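Local atomic coordinates of 0.19 alpha-amylase inhibitor (Triticum aestivum, PDB entry 1HSS), a protein that inhibits alpha-amylases, notably those of animals, as a homodimer whose subunits belong to the cereal trypsin/alpha-amylase inhibitor family. Residues Ser63-His68 and Glu86-Thr91. Numbering follows the deposited sequence.
Sequences SMYKEH and EVVKLT
Tyr65 reaches across from the last turn of helix 53-67 and sets its phenol oxygen against Val88 on helix 85-92. OH lies 3.6 Å from Val88 CG1, and the ring carbon CZ stands 4.2 Å from that same methyl, which meets the ring obliquely. The two side chains approach from opposite directions and bridge backbones whose closest CA atoms, those of Tyr65 and Val88, are still 10.6 Å apart. Val88 offers this methyl because CG1 stands anti to its backbone N (chi1 165°). Lys89 comes in from beside the valine: its long chain bends back so that NZ ends 4.3 Å from Tyr65 OH, too far for a hydrogen bond, while the ammonium makes a weak one to Arg85 O. Phe80 packs edge-to-face with the Tyr65 ring and also touches Val88. Val88 rests too on Cys83, whose disulfide to Cys28 belongs to the cystine-rich helical fold of this family. Three residues on from the tyrosine, His68 ND1 gives a hydrogen bond to Tyr65 O (2.7 Å), bent to 142° at the hydrogen. No hydrogen bond joins the two segments, and only 99 Å² is buried between them; their direct contact is slender, a van der Waals touch at the tyrosine's far end.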
ATOM      1  N   SER A  63     -15.416  -3.723 -10.760  1.00 26.79           N
ATOM      2  CA  SER A  63     -15.951  -4.997 -11.250  1.00 28.60           C
ATOM      3  C   SER A  63     -16.155  -6.047 -10.152  1.00 28.95           C
ATOM      4  O   SER A  63     -17.151  -6.763 -10.152  1.00 32.03           O
ATOM      5  CB  SER A  63     -15.042  -5.594 -12.325  1.00 27.27           C
ATOM      6  OG  SER A  63     -14.762  -4.642 -13.326  1.00 37.77           O
ATOM      7  N   MET A  64     -15.175  -6.201  -9.266  1.00 28.24           N
ATOM      8  CA  MET A  64     -15.283  -7.162  -8.181  1.00 28.91           C
ATOM      9  C   MET A  64     -16.457  -6.876  -7.256  1.00 31.08           C
ATOM     10  O   MET A  64     -17.218  -7.771  -6.912  1.00 28.21           O
ATOM     11  CB  MET A  64     -13.971  -7.200  -7.401  1.00 25.22           C
ATOM     12  CG  MET A  64     -12.864  -7.760  -8.253  1.00 20.61           C
ATOM     13  SD  MET A  64     -11.301  -8.001  -7.444  1.00 27.26           S
ATOM     14  CE  MET A  64     -11.621  -9.422  -6.508  1.00 22.08           C
ATOM     15  N   TYR A  65     -16.666  -5.603  -6.954  1.00 34.97           N
ATOM     16  CA  TYR A  65     -17.781  -5.183  -6.118  1.00 39.94           C
ATOM     17  C   TYR A  65     -19.123  -5.242  -6.808  1.00 46.82           C
ATOM     18  O   TYR A  65     -20.142  -5.488  -6.170  1.00 46.68           O
ATOM     19  CB  TYR A  65     -17.544  -3.774  -5.619  1.00 35.98           C
ATOM     20  CG  TYR A  65     -16.824  -3.769  -4.320  1.00 35.98           C
ATOM     21  CD1 TYR A  65     -17.264  -4.560  -3.275  1.00 36.76           C
ATOM     22  CD2 TYR A  65     -15.709  -2.977  -4.126  1.00 34.43           C
ATOM     23  CE1 TYR A  65     -16.623  -4.553  -2.055  1.00 38.07           C
ATOM     24  CE2 TYR A  65     -15.050  -2.968  -2.912  1.00 37.69           C
ATOM     25  CZ  TYR A  65     -15.521  -3.749  -1.875  1.00 39.17           C
ATOM     26  OH  TYR A  65     -14.960  -3.657  -0.627  1.00 39.31           O
ATOM     27  N   LYS A  66     -19.118  -4.980  -8.109  1.00 56.61           N
ATOM     28  CA  LYS A  66     -20.341  -4.948  -8.904  1.00 65.99           C
ATOM     29  C   LYS A  66     -20.804  -6.324  -9.363  1.00 72.58           C
ATOM     30  O   LYS A  66     -21.955  -6.493  -9.761  1.00 75.71           O
ATOM     31  CB  LYS A  66     -20.154  -4.041 -10.115  1.00 64.84           C
ATOM     32  CG  LYS A  66     -20.959  -2.756 -10.044  1.00 71.09           C
ATOM     33  CD  LYS A  66     -20.083  -1.539  -9.783  1.00 74.76           C
ATOM     34  CE  LYS A  66     -20.612  -0.701  -8.620  1.00 77.35           C
ATOM     35  NZ  LYS A  66     -20.496  -1.411  -7.308  1.00 78.99           N
ATOM     36  N   GLU A  67     -19.901  -7.298  -9.335  1.00 79.83           N
ATOM     37  CA  GLU A  67     -20.288  -8.694  -9.486  1.00 88.57           C
ATOM     38  C   GLU A  67     -20.660  -9.319  -8.129  1.00 92.25           C
ATOM     39  O   GLU A  67     -21.736  -9.919  -7.989  1.00 93.20           O
ATOM     40  CB  GLU A  67     -19.162  -9.492 -10.157  1.00 92.04           C
ATOM     41  CG  GLU A  67     -19.451 -10.992 -10.340  1.00  0.63           C
ATOM     42  CD  GLU A  67     -20.877 -11.295 -10.833  1.00  0.93           C
ATOM     43  OE1 GLU A  67     -21.239 -10.843 -11.946  1.00  0.19           O
ATOM     44  OE2 GLU A  67     -21.626 -12.010 -10.114  1.00  0.10           O
ATOM     45  N   HIS A  68     -19.832  -9.066  -7.114  1.00 97.00           N
ATOM     46  CA  HIS A  68     -20.012  -9.597  -5.750  1.00  0.49           C
ATOM     47  C   HIS A  68     -20.695 -10.968  -5.629  1.00  0.37           C
ATOM     48  O   HIS A  68     -20.862 -11.497  -4.522  1.00  0.91           O
ATOM     49  CB  HIS A  68     -20.726  -8.565  -4.842  1.00  0.45           C
ATOM     50  CG  HIS A  68     -22.097  -8.165  -5.312  1.00  0.05           C
ATOM     51  ND1 HIS A  68     -22.424  -6.864  -5.630  1.00  0.23           N
ATOM     52  CD2 HIS A  68     -23.226  -8.891  -5.510  1.00  0.80           C
ATOM     53  CE1 HIS A  68     -23.686  -6.806  -6.017  1.00  0.64           C
ATOM     54  NE2 HIS A  68     -24.195  -8.025  -5.956  1.00  0.73           N
ATOM     55  N   GLU A  86     -12.643  -1.280   4.325  1.00 37.60           N
ATOM     56  CA  GLU A  86     -11.561  -0.301   4.427  1.00 40.11           C
ATOM     57  C   GLU A  86     -10.200  -0.867   3.980  1.00 35.40           C
ATOM     58  O   GLU A  86      -9.477  -0.224   3.217  1.00 32.30           O
ATOM     59  CB  GLU A  86     -11.449   0.225   5.873  1.00 47.17           C
ATOM     60  CG  GLU A  86     -12.751   0.171   6.716  1.00 64.23           C
ATOM     61  CD  GLU A  86     -13.007  -1.191   7.408  1.00 74.59           C
ATOM     62  OE1 GLU A  86     -12.202  -1.602   8.287  1.00 79.78           O
ATOM     63  OE2 GLU A  86     -14.064  -1.814   7.120  1.00 79.53           O
ATOM     64  N   VAL A  87      -9.874  -2.081   4.438  1.00 31.22           N
ATOM     65  CA  VAL A  87      -8.589  -2.689   4.114  1.00 28.78           C
ATOM     66  C   VAL A  87      -8.567  -3.194   2.674  1.00 25.55           C
ATOM     67  O   VAL A  87      -7.552  -3.069   1.999  1.00 24.51           O
ATOM     68  CB  VAL A  87      -8.188  -3.836   5.102  1.00 28.00           C
ATOM     69  CG1 VAL A  87      -8.624  -3.508   6.523  1.00 27.82           C
ATOM     70  CG2 VAL A  87      -8.778  -5.129   4.665  1.00 35.71           C
ATOM     71  N   VAL A  88      -9.727  -3.597   2.160  1.00 24.07           N
ATOM     72  CA  VAL A  88      -9.847  -3.978   0.754  1.00 22.48           C
ATOM     73  C   VAL A  88      -9.419  -2.844  -0.185  1.00 21.08           C
ATOM     74  O   VAL A  88      -8.555  -3.040  -1.032  1.00 23.53           O
ATOM     75  CB  VAL A  88     -11.302  -4.451   0.390  1.00 22.09           C
ATOM     76  CG1 VAL A  88     -11.503  -4.499  -1.126  1.00 17.90           C
ATOM     77  CG2 VAL A  88     -11.559  -5.825   0.958  1.00 22.18           C
ATOM     78  N   LYS A  89      -9.941  -1.640   0.001  1.00 20.86           N
ATOM     79  CA  LYS A  89      -9.625  -0.582  -0.956  1.00 23.35           C
ATOM     80  C   LYS A  89      -8.265   0.029  -0.692  1.00 23.65           C
ATOM     81  O   LYS A  89      -7.604   0.463  -1.625  1.00 23.44           O
ATOM     82  CB  LYS A  89     -10.712   0.502  -1.008  1.00 26.40           C
ATOM     83  CG  LYS A  89     -10.931   1.209   0.293  1.00 42.72           C
ATOM     84  CD  LYS A  89     -12.009   2.274   0.166  1.00 47.01           C
ATOM     85  CE  LYS A  89     -13.383   1.700   0.464  1.00 53.79           C
ATOM     86  NZ  LYS A  89     -13.635   0.460  -0.345  1.00 59.37           N
ATOM     87  N   LEU A  90      -7.787  -0.087   0.546  1.00 22.22           N
ATOM     88  CA  LEU A  90      -6.414   0.256   0.883  1.00 18.92           C
ATOM     89  C   LEU A  90      -5.421  -0.718   0.269  1.00 20.19           C
ATOM     90  O   LEU A  90      -4.342  -0.315  -0.152  1.00 20.41           O
ATOM     91  CB  LEU A  90      -6.240   0.256   2.384  1.00 24.97           C
ATOM     92  CG  LEU A  90      -5.593   1.496   2.980  1.00 31.04           C
ATOM     93  CD1 LEU A  90      -6.345   2.745   2.545  1.00 31.38           C
ATOM     94  CD2 LEU A  90      -5.612   1.365   4.495  1.00 35.89           C
ATOM     95  N   THR A  91      -5.765  -1.999   0.240  1.00 19.13           N
ATOM     96  CA  THR A  91      -4.914  -3.038  -0.378  1.00 19.27           C
ATOM     97  C   THR A  91      -4.844  -2.907  -1.921  1.00 17.66           C
ATOM     98  O   THR A  91      -3.765  -2.804  -2.516  1.00 18.22           O
ATOM     99  CB  THR A  91      -5.428  -4.463  -0.000  1.00 15.76           C
ATOM    100  OG1 THR A  91      -5.490  -4.578   1.422  1.00 17.22           O
ATOM    101  CG2 THR A  91      -4.528  -5.555  -0.554  1.00 14.03           C
TER